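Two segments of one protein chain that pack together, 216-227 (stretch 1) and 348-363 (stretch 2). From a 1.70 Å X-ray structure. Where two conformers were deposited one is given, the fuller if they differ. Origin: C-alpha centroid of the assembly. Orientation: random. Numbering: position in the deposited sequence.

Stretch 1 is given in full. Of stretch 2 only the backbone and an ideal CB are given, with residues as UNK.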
ATOM      1  N   ALA A 216      11.461  -9.371  -0.490  1.00 13.31           N
ATOM      2  CA  ALA A 216      12.100 -10.624  -0.881  1.00 13.17           C
ATOM      3  C   ALA A 216      13.301 -11.043  -0.013  1.00 13.37           C
ATOM      4  O   ALA A 216      13.905 -12.096  -0.262  1.00 13.70           O
ATOM      5  CB  ALA A 216      12.535 -10.547  -2.386  1.00 13.33           C
ATOM      6  N   ARG A 217      13.664 -10.214   0.973  1.00 12.58           N
ATOM      7  CA  ARG A 217      14.797 -10.457   1.877  1.00 13.24           C
ATOM      8  C   ARG A 217      16.163 -10.437   1.191  1.00 14.27           C
ATOM      9  O   ARG A 217      17.110 -11.123   1.625  1.00 14.95           O
ATOM     10  CB  ARG A 217      14.559 -11.755   2.707  1.00 12.99           C
ATOM     11  CG  ARG A 217      13.183 -11.761   3.317  1.00 13.33           C
ATOM     12  CD  ARG A 217      12.929 -12.967   4.278  1.00 13.17           C
ATOM     13  NE  ARG A 217      13.673 -12.860   5.536  1.00 13.57           N
ATOM     14  CZ  ARG A 217      13.289 -12.153   6.591  1.00 16.12           C
ATOM     15  NH1 ARG A 217      12.171 -11.470   6.568  1.00 15.31           N
ATOM     16  NH2 ARG A 217      14.050 -12.118   7.690  1.00 18.40           N
ATOM     17  N   GLN A 218      16.240  -9.655   0.097  1.00 13.41           N
ATOM     18  CA  GLN A 218      17.474  -9.387  -0.645  0.50 13.49           C
ATOM     19  C   GLN A 218      18.073  -8.091  -0.097  1.00 13.59           C
ATOM     20  O   GLN A 218      17.964  -7.018  -0.710  1.00 12.50           O
ATOM     21  CB  GLN A 218      17.152  -9.244  -2.138  0.50 12.95           C
ATOM     22  CG  GLN A 218      16.724 -10.566  -2.766  0.50 12.55           C
ATOM     23  CD  GLN A 218      17.858 -11.556  -2.844  0.50 11.67           C
ATOM     24  OE1 GLN A 218      19.014 -11.178  -2.893  0.50 15.64           O
ATOM     25  NE2 GLN A 218      17.535 -12.829  -2.839  0.50 13.51           N
ATOM     26  N   TRP A 219      18.631  -8.185   1.113  1.00 14.28           N
ATOM     27  CA  TRP A 219      18.996  -6.999   1.882  1.00 14.43           C
ATOM     28  C   TRP A 219      20.053  -6.159   1.162  1.00 14.37           C
ATOM     29  O   TRP A 219      19.947  -4.939   1.134  1.00 13.01           O
ATOM     30  CB  TRP A 219      19.493  -7.376   3.280  1.00 15.81           C
ATOM     31  CG  TRP A 219      18.646  -8.382   4.002  1.00 15.79           C
ATOM     32  CD1 TRP A 219      19.056  -9.586   4.515  1.00 17.48           C
ATOM     33  CD2 TRP A 219      17.255  -8.269   4.314  1.00 14.63           C
ATOM     34  NE1 TRP A 219      18.001 -10.238   5.100  1.00 17.78           N
ATOM     35  CE2 TRP A 219      16.884  -9.447   5.000  1.00 15.14           C
ATOM     36  CE3 TRP A 219      16.285  -7.310   4.060  1.00 16.38           C
ATOM     37  CZ2 TRP A 219      15.588  -9.667   5.450  1.00 16.93           C
ATOM     38  CZ3 TRP A 219      14.994  -7.525   4.512  1.00 16.94           C
ATOM     39  CH2 TRP A 219      14.665  -8.723   5.186  1.00 15.97           C
ATOM     40  N   GLU A 220      21.091  -6.811   0.631  1.00 14.41           N
ATOM     41  CA  GLU A 220      22.171  -6.107  -0.076  1.00 16.05           C
ATOM     42  C   GLU A 220      21.616  -5.305  -1.255  1.00 15.17           C
ATOM     43  O   GLU A 220      21.938  -4.123  -1.425  1.00 13.16           O
ATOM     44  CB  GLU A 220      23.223  -7.092  -0.556  1.00 17.42           C
ATOM     45  CG  GLU A 220      24.584  -6.496  -0.809  1.00 24.48           C
ATOM     46  CD  GLU A 220      25.297  -6.172   0.513  1.00 28.84           C
ATOM     47  OE1 GLU A 220      25.755  -7.113   1.258  1.00 35.11           O
ATOM     48  OE2 GLU A 220      25.367  -4.974   0.793  1.00 28.17           O
ATOM     49  N   LYS A 221      20.729  -5.925  -2.040  1.00 14.32           N
ATOM     50  CA  LYS A 221      20.092  -5.203  -3.150  1.00 14.55           C
ATOM     51  C   LYS A 221      19.213  -4.041  -2.669  1.00 13.80           C
ATOM     52  O   LYS A 221      19.227  -2.972  -3.256  1.00 15.06           O
ATOM     53  CB  LYS A 221      19.296  -6.169  -3.999  1.00 14.71           C
ATOM     54  CG  LYS A 221      20.154  -7.031  -4.936  1.00 16.00           C
ATOM     55  CD  LYS A 221      19.276  -7.798  -5.933  1.00 18.87           C
ATOM     56  CE  LYS A 221      20.169  -8.591  -6.865  1.00 20.42           C
ATOM     57  NZ  LYS A 221      19.447  -9.176  -8.003  1.00 20.23           N
ATOM     58  N   ALA A 222      18.432  -4.264  -1.616  1.00 12.73           N
ATOM     59  CA  ALA A 222      17.533  -3.237  -1.074  1.00 12.51           C
ATOM     60  C   ALA A 222      18.335  -2.037  -0.618  1.00 12.14           C
ATOM     61  O   ALA A 222      17.964  -0.884  -0.865  1.00 13.02           O
ATOM     62  CB  ALA A 222      16.685  -3.800   0.104  1.00 12.71           C
ATOM     63  N   LYS A 223      19.446  -2.312   0.047  1.00 13.05           N
ATOM     64  CA  LYS A 223      20.386  -1.242   0.454  1.00 13.30           C
ATOM     65  C   LYS A 223      20.958  -0.512  -0.768  1.00 13.68           C
ATOM     66  O   LYS A 223      21.035   0.730  -0.789  1.00 14.05           O
ATOM     67  CB  LYS A 223      21.523  -1.839   1.302  1.00 14.02           C
ATOM     68  CG  LYS A 223      22.771  -0.922   1.442  1.00 15.38           C
ATOM     69  CD  LYS A 223      23.846  -1.509   2.296  1.00 17.96           C
ATOM     70  CE  LYS A 223      25.135  -0.669   2.274  1.00 20.92           C
ATOM     71  NZ  LYS A 223      26.151  -1.159   3.257  1.00 19.32           N
ATOM     72  N   THR A 224      21.396  -1.270  -1.760  1.00 13.43           N
ATOM     73  CA  THR A 224      22.043  -0.687  -2.955  1.00 14.20           C
ATOM     74  C   THR A 224      21.106   0.240  -3.701  1.00 13.71           C
ATOM     75  O   THR A 224      21.456   1.396  -4.019  1.00 14.66           O
ATOM     76  CB  THR A 224      22.551  -1.774  -3.913  1.00 14.70           C
ATOM     77  OG1 THR A 224      23.605  -2.489  -3.265  1.00 17.17           O
ATOM     78  CG2 THR A 224      23.058  -1.169  -5.238  1.00 16.14           C
ATOM     79  N   TYR A 225      19.886  -0.224  -3.941  1.00 14.08           N
ATOM     80  CA  TYR A 225      18.963   0.564  -4.727  1.00 13.03           C
ATOM     81  C   TYR A 225      18.425   1.754  -3.917  1.00 13.64           C
ATOM     82  O   TYR A 225      18.234   2.841  -4.464  1.00 13.58           O
ATOM     83  CB  TYR A 225      17.858  -0.306  -5.291  1.00 13.23           C
ATOM     84  CG  TYR A 225      18.343  -1.386  -6.254  1.00 12.92           C
ATOM     85  CD1 TYR A 225      19.115  -1.061  -7.360  1.00 13.57           C
ATOM     86  CD2 TYR A 225      18.005  -2.718  -6.059  1.00 13.96           C
ATOM     87  CE1 TYR A 225      19.563  -2.050  -8.238  1.00 16.46           C
ATOM     88  CE2 TYR A 225      18.436  -3.710  -6.932  1.00 16.08           C
ATOM     89  CZ  TYR A 225      19.208  -3.381  -8.009  1.00 14.68           C
ATOM     90  OH  TYR A 225      19.687  -4.341  -8.911  1.00 18.51           O
ATOM     91  N   SER A 226      18.155   1.572  -2.616  1.00 13.38           N
ATOM     92  CA  SER A 226      17.649   2.707  -1.816  1.00 13.21           C
ATOM     93  C   SER A 226      18.753   3.752  -1.569  1.00 13.22           C
ATOM     94  O   SER A 226      18.460   4.963  -1.531  1.00 13.44           O
ATOM     95  CB  SER A 226      16.999   2.204  -0.514  1.00 13.54           C
ATOM     96  OG  SER A 226      17.898   1.439   0.264  1.00 12.69           O
ATOM     97  N   ASP A 227      19.999   3.318  -1.381  1.00 13.58           N
ATOM     98  CA  ASP A 227      21.120   4.261  -1.335  1.00 14.08           C
ATOM     99  C   ASP A 227      21.164   5.122  -2.630  1.00 14.01           C
ATOM    100  O   ASP A 227      21.322   6.345  -2.573  1.00 14.38           O
ATOM    101  CB  ASP A 227      22.463   3.512  -1.189  1.00 14.02           C
ATOM    102  CG  ASP A 227      22.861   3.200   0.278  1.00 15.94           C
ATOM    103  OD1 ASP A 227      22.274   3.717   1.261  1.00 16.09           O
ATOM    104  OD2 ASP A 227      23.858   2.445   0.429  1.00 18.07           O
ATOM    105  N   UNK A 348       9.336   6.442   2.932  1.00 12.81           N
ATOM    106  CA  UNK A 348       9.399   4.992   2.843  1.00 13.46           C
ATOM    107  C   UNK A 348      10.790   4.508   2.451  1.00 13.75           C
ATOM    108  O   UNK A 348      11.229   3.446   2.909  1.00 13.98           O
ATOM    109  CB  UNK A 348       8.366   4.482   1.836  1.00 13.46           C
ATOM    110  N   UNK A 349      11.464   5.257   1.564  1.00 13.05           N
ATOM    111  CA  UNK A 349      12.816   4.881   1.110  1.00 13.69           C
ATOM    112  C   UNK A 349      13.805   5.002   2.251  1.00 13.37           C
ATOM    113  O   UNK A 349      14.647   4.128   2.412  1.00 12.96           O
ATOM    114  CB  UNK A 349      13.263   5.754  -0.065  1.00 13.69           C
ATOM    115  N   UNK A 350      13.677   6.035   3.089  1.00 12.72           N
ATOM    116  CA  UNK A 350      14.520   6.118   4.295  1.00 13.01           C
ATOM    117  C   UNK A 350      14.297   4.888   5.185  1.00 12.68           C
ATOM    118  O   UNK A 350      15.230   4.298   5.708  1.00 13.10           O
ATOM    119  CB  UNK A 350      14.218   7.398   5.076  1.00 13.01           C
ATOM    120  N   UNK A 351      13.038   4.498   5.337  1.00 11.77           N
ATOM    121  CA  UNK A 351      12.705   3.346   6.194  1.00 12.61           C
ATOM    122  C   UNK A 351      13.172   2.005   5.599  1.00 12.64           C
ATOM    123  O   UNK A 351      13.655   1.160   6.334  1.00 14.32           O
ATOM    124  CB  UNK A 351      11.194   3.299   6.429  1.00 12.61           C
ATOM    125  N   UNK A 352      13.052   1.827   4.277  1.00 12.53           N
ATOM    126  CA  UNK A 352      13.578   0.640   3.593  1.00 12.35           C
ATOM    127  C   UNK A 352      15.120   0.553   3.747  1.00 12.52           C
ATOM    128  O   UNK A 352      15.653  -0.504   4.042  1.00 11.82           O
ATOM    129  CB  UNK A 352      13.192   0.674   2.113  1.00 12.35           C
ATOM    130  N   UNK A 353      15.787   1.664   3.488  1.00 13.22           N
ATOM    131  CA  UNK A 353      17.229   1.769   3.675  1.00 13.37           C
ATOM    132  C   UNK A 353      17.637   1.384   5.109  1.00 13.67           C
ATOM    133  O   UNK A 353      18.548   0.547   5.317  1.00 13.29           O
ATOM    134  CB  UNK A 353      17.696   3.191   3.356  1.00 13.37           C
ATOM    135  N   UNK A 354      16.954   1.963   6.102  1.00 13.51           N
ATOM    136  CA  UNK A 354      17.204   1.604   7.505  1.00 13.78           C
ATOM    137  C   UNK A 354      17.022   0.127   7.791  1.00 13.02           C
ATOM    138  O   UNK A 354      17.873  -0.507   8.402  1.00 14.10           O
ATOM    139  CB  UNK A 354      16.277   2.406   8.420  1.00 13.78           C
ATOM    140  N   UNK A 355      15.928  -0.450   7.327  1.00 12.68           N
ATOM    141  CA  UNK A 355      15.647  -1.855   7.607  1.00 12.89           C
ATOM    142  C   UNK A 355      16.634  -2.824   6.920  1.00 13.33           C
ATOM    143  O   UNK A 355      17.106  -3.789   7.532  1.00 12.38           O
ATOM    144  CB  UNK A 355      14.219  -2.181   7.166  1.00 12.89           C
ATOM    145  N   UNK A 356      16.952  -2.561   5.645  1.00 12.26           N
ATOM    146  CA  UNK A 356      17.918  -3.379   4.943  1.00 12.61           C
ATOM    147  C   UNK A 356      19.263  -3.317   5.677  1.00 12.78           C
ATOM    148  O   UNK A 356      19.907  -4.338   5.927  1.00 12.12           O
ATOM    149  CB  UNK A 356      18.062  -2.920   3.491  1.00 12.61           C
ATOM    150  N   UNK A 357      19.661  -2.113   6.060  1.00 12.46           N
ATOM    151  CA  UNK A 357      20.913  -1.966   6.800  1.00 12.03           C
ATOM    152  C   UNK A 357      20.918  -2.707   8.185  1.00 12.42           C
ATOM    153  O   UNK A 357      21.947  -3.253   8.596  1.00 11.65           O
ATOM    154  CB  UNK A 357      21.183  -0.475   7.012  1.00 12.03           C
ATOM    155  N   UNK A 358      19.789  -2.716   8.876  1.00 12.98           N
ATOM    156  CA  UNK A 358      19.648  -3.430  10.168  1.00 13.29           C
ATOM    157  C   UNK A 358      19.890  -4.925   9.959  1.00 14.09           C
ATOM    158  O   UNK A 358      20.648  -5.531  10.691  1.00 14.59           O
ATOM    159  CB  UNK A 358      18.263  -3.199  10.775  1.00 13.29           C
ATOM    160  N   UNK A 359      19.323  -5.485   8.899  1.00 14.84           N
ATOM    161  CA  UNK A 359      19.564  -6.892   8.546  1.00 15.39           C
ATOM    162  C   UNK A 359      20.995  -7.190   8.166  1.00 15.15           C
ATOM    163  O   UNK A 359      21.476  -8.294   8.398  1.00 15.96           O
ATOM    164  CB  UNK A 359      18.652  -7.300   7.388  1.00 15.39           C
ATOM    165  N   UNK A 360      21.679  -6.208   7.580  1.00 14.44           N
ATOM    166  CA  UNK A 360      23.075  -6.335   7.191  1.00 14.50           C
ATOM    167  C   UNK A 360      24.070  -5.986   8.314  1.00 15.45           C
ATOM    168  O   UNK A 360      25.281  -6.051   8.122  1.00 15.10           O
ATOM    169  CB  UNK A 360      23.340  -5.438   5.980  1.00 14.50           C
ATOM    170  N   UNK A 361      23.542  -5.583   9.471  1.00 16.54           N
ATOM    171  CA  UNK A 361      24.352  -5.072  10.572  1.00 17.62           C
ATOM    172  C   UNK A 361      25.236  -3.886  10.238  1.00 15.24           C
ATOM    173  O   UNK A 361      26.343  -3.735  10.755  1.00 14.97           O
ATOM    174  CB  UNK A 361      25.236  -6.201  11.106  1.00 17.62           C
ATOM    175  N   UNK A 362      24.693  -3.051   9.366  1.00 14.54           N
ATOM    176  CA  UNK A 362      25.328  -1.791   8.937  1.00 13.94           C
ATOM    177  C   UNK A 362      24.919  -0.689   9.934  1.00 13.43           C
ATOM    178  O   UNK A 362      23.736  -0.350  10.037  1.00 12.11           O
ATOM    179  CB  UNK A 362      24.920  -1.421   7.510  1.00 13.94           C
ATOM    180  N   UNK A 363      25.882  -0.129  10.661  1.00 13.69           N
ATOM    181  CA  UNK A 363      25.568   0.910  11.671  1.00 14.16           C
ATOM    182  C   UNK A 363      24.809   2.113  11.169  1.00 14.22           C
ATOM    183  O   UNK A 363      24.161   2.817  11.976  1.00 15.71           O
ATOM    184  CB  UNK A 363      26.868   1.410  12.304  1.00 14.16           C
TER

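Position 348 is helical and has nothing of stretch 1 within reach of its CB, so many residues would fit. The residue is Glu348, bonded elsewhere in the structure.

At 349 the CB points sideways, 5.2 Å from Ser226 CB. A mid-sized apolar side chain would suit. Ile349 puts CG2 3.8 Å from Ser226 CB.

Positions 350 and 351 do not meet stretch 1, so many residues would fit. They are Tyr350 and Leu351.

At 352 the CB points toward stretch 1, 4.9 Å from Ser226 CB, with the methyl of Ala222 nearby. A branched or short apolar side chain would suit. In Ile352, CG2 lies 4.4 Å from Ala222 CB and equally far from Ser226 CB.

At 353 the CB points sideways, beside polar atoms of stretch 1. It is 3.6 Å from Ser226 OG and 5.1 Å from Asp227 OD1. Ser226 OG already donates to Ala222 O, so a short side chain with a donor is favored: Asn, Ser or Thr. Asn353 ND2 donates to Ser226 OG (2.9 Å) and to Asp227 OD1 (2.8 Å).

Position 354 points away and stretch 1 sets no limit; it is Ala354. Position 355 points sideways with no close neighbor, so many residues would fit; it is Glu355, bonded elsewhere.

At 356 space is tight. The CB is 3.6 Å from Trp219 O and 3.8 Å from both Ala222 CB and Lys223 N. A small residue such as Ala, Gly or Ser suits. Ala356 packs its CB 3.8 Å from Ala222 CB.

At 357 the CB points sideways, with no atom of stretch 1 close to it, but the carboxylate of Asp227 invites a long basic side chain. Lys357 extends to a salt bridge, NZ to Asp227 OD1 at 3.0 Å. NZ also donates to Asn353 OD1 and to a water held by Asp227 OD2.

Position 358 is out of reach, so stretch 1 sets no limit; it is Ala358.

At 359 the CB sits over the Trp219 ring, 3.5 Å from its CD2. A flat ring or an apolar chain would suit. His359 forms an offset stack on the six-membered ring of Trp219, with planes at 2°. Its CB makes a CH-pi contact with the five-membered ring.

At 360 the CB points toward Trp219 CB and the aliphatic part of Lys223. Leu, Met or Ile would suit. Leu360 CD1 lies 3.6 Å from Lys223 CD.

Position 361 has positive phi, which favors Gly or Asn. Asn361 makes the Schellman turn.

At 362 the CB is 4.4 Å from Lys223 NZ, so an acid is natural. Asp362 OD2 forms a salt bridge to Lys223 NZ at 2.8 Å.

Position 363 has phi -56°, which suits proline; it is Pro363.

Stretch 2 348-363: EIYLINAEAKAHLNDP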
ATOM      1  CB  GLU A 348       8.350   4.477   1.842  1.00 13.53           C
ATOM      2  CG  GLU A 348       8.334   2.943   1.724  1.00 14.68           C
ATOM      3  CD  GLU A 348       7.592   2.408   0.509  1.00 16.81           C
ATOM      4  OE1 GLU A 348       6.916   3.158  -0.205  1.00 15.74           O
ATOM      5  OE2 GLU A 348       7.732   1.182   0.249  1.00 15.07           O
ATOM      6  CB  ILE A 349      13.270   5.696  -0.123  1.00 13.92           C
ATOM      7  CG1 ILE A 349      12.195   5.676  -1.234  1.00 14.78           C
ATOM      8  CG2 ILE A 349      14.619   5.196  -0.633  1.00 14.36           C
ATOM      9  CD1 ILE A 349      11.750   4.219  -1.661  1.00 14.47           C
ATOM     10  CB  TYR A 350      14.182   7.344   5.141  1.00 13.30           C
ATOM     11  CG  TYR A 350      14.855   8.642   4.767  1.00 13.20           C
ATOM     12  CD1 TYR A 350      14.355   9.450   3.752  1.00 14.89           C
ATOM     13  CD2 TYR A 350      15.957   9.078   5.460  1.00 13.83           C
ATOM     14  CE1 TYR A 350      14.935  10.660   3.429  1.00 14.16           C
ATOM     15  CE2 TYR A 350      16.568  10.301   5.132  1.00 14.12           C
ATOM     16  CZ  TYR A 350      16.027  11.104   4.132  1.00 13.95           C
ATOM     17  OH  TYR A 350      16.642  12.335   3.849  1.00 15.12           O
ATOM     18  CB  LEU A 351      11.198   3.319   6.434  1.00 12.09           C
ATOM     19  CG  LEU A 351      10.715   4.403   7.431  1.00 12.36           C
ATOM     20  CD1 LEU A 351       9.200   4.594   7.242  1.00 13.63           C
ATOM     21  CD2 LEU A 351      11.013   3.971   8.885  1.00 15.27           C
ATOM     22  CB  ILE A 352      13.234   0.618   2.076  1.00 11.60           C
ATOM     23  CG1 ILE A 352      11.711   0.433   1.828  1.00 13.37           C
ATOM     24  CG2 ILE A 352      14.024  -0.495   1.307  1.00 14.22           C
ATOM     25  CD1 ILE A 352      11.248   0.769   0.457  1.00 11.90           C
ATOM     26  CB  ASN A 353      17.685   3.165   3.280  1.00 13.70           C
ATOM     27  CG  ASN A 353      19.171   3.286   3.154  1.00 15.91           C
ATOM     28  OD1 ASN A 353      19.808   3.877   4.033  1.00 15.79           O
ATOM     29  ND2 ASN A 353      19.761   2.771   2.033  1.00 13.92           N
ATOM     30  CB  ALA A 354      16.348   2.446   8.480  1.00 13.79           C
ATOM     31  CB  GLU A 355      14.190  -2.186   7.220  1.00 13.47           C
ATOM     32  CG  GLU A 355      13.815  -3.585   7.638  1.00 14.20           C
ATOM     33  CD  GLU A 355      12.331  -3.941   7.432  1.00 14.80           C
ATOM     34  OE1 GLU A 355      11.486  -3.023   7.267  1.00 15.47           O
ATOM     35  OE2 GLU A 355      12.036  -5.183   7.508  1.00 15.21           O
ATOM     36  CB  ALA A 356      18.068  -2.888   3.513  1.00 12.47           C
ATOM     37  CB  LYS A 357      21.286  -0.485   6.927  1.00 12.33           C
ATOM     38  CG  LYS A 357      21.797   0.084   5.606  1.00 11.14           C
ATOM     39  CD  LYS A 357      21.943   1.590   5.635  1.00 11.26           C
ATOM     40  CE  LYS A 357      22.623   2.077   4.335  1.00 12.57           C
ATOM     41  NZ  LYS A 357      22.601   3.603   4.264  1.00 13.84           N
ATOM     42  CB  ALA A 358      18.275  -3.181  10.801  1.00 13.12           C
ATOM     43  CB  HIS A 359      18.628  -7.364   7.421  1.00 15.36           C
ATOM     44  CG  HIS A 359      17.256  -7.700   7.906  1.00 17.44           C
ATOM     45  ND1 HIS A 359      17.004  -8.844   8.637  1.00 24.87           N
ATOM     46  CD2 HIS A 359      16.089  -7.032   7.832  1.00 22.85           C
ATOM     47  CE1 HIS A 359      15.723  -8.877   8.954  1.00 22.78           C
ATOM     48  NE2 HIS A 359      15.147  -7.788   8.495  1.00 20.18           N
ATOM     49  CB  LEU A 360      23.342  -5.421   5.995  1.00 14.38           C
ATOM     50  CG  LEU A 360      22.656  -5.824   4.683  1.00 14.48           C
ATOM     51  CD1 LEU A 360      22.853  -4.736   3.634  1.00 16.02           C
ATOM     52  CD2 LEU A 360      23.229  -7.137   4.171  1.00 16.90           C
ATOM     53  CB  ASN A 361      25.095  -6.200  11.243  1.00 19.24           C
ATOM     54  CG  ASN A 361      24.337  -6.675  12.435  1.00 26.83           C
ATOM     55  OD1 ASN A 361      23.579  -7.643  12.348  1.00 34.87           O
ATOM     56  ND2 ASN A 361      24.459  -5.933  13.550  1.00 30.24           N
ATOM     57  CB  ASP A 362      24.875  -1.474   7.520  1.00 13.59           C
ATOM     58  CG  ASP A 362      25.485  -0.194   6.960  1.00 15.51           C
ATOM     59  OD1 ASP A 362      25.917   0.668   7.750  1.00 14.68           O
ATOM     60  OD2 ASP A 362      25.444  -0.019   5.719  1.00 15.91           O
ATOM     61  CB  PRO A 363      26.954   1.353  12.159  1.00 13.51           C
ATOM     62  CG  PRO A 363      27.878   0.298  11.755  1.00 16.10           C
ATOM     63  CD  PRO A 363      27.329  -0.356  10.547  1.00 14.11           C
TER
HETATM   64  O   HOH W   1      25.194   3.353   2.555  1.00 24.73           O
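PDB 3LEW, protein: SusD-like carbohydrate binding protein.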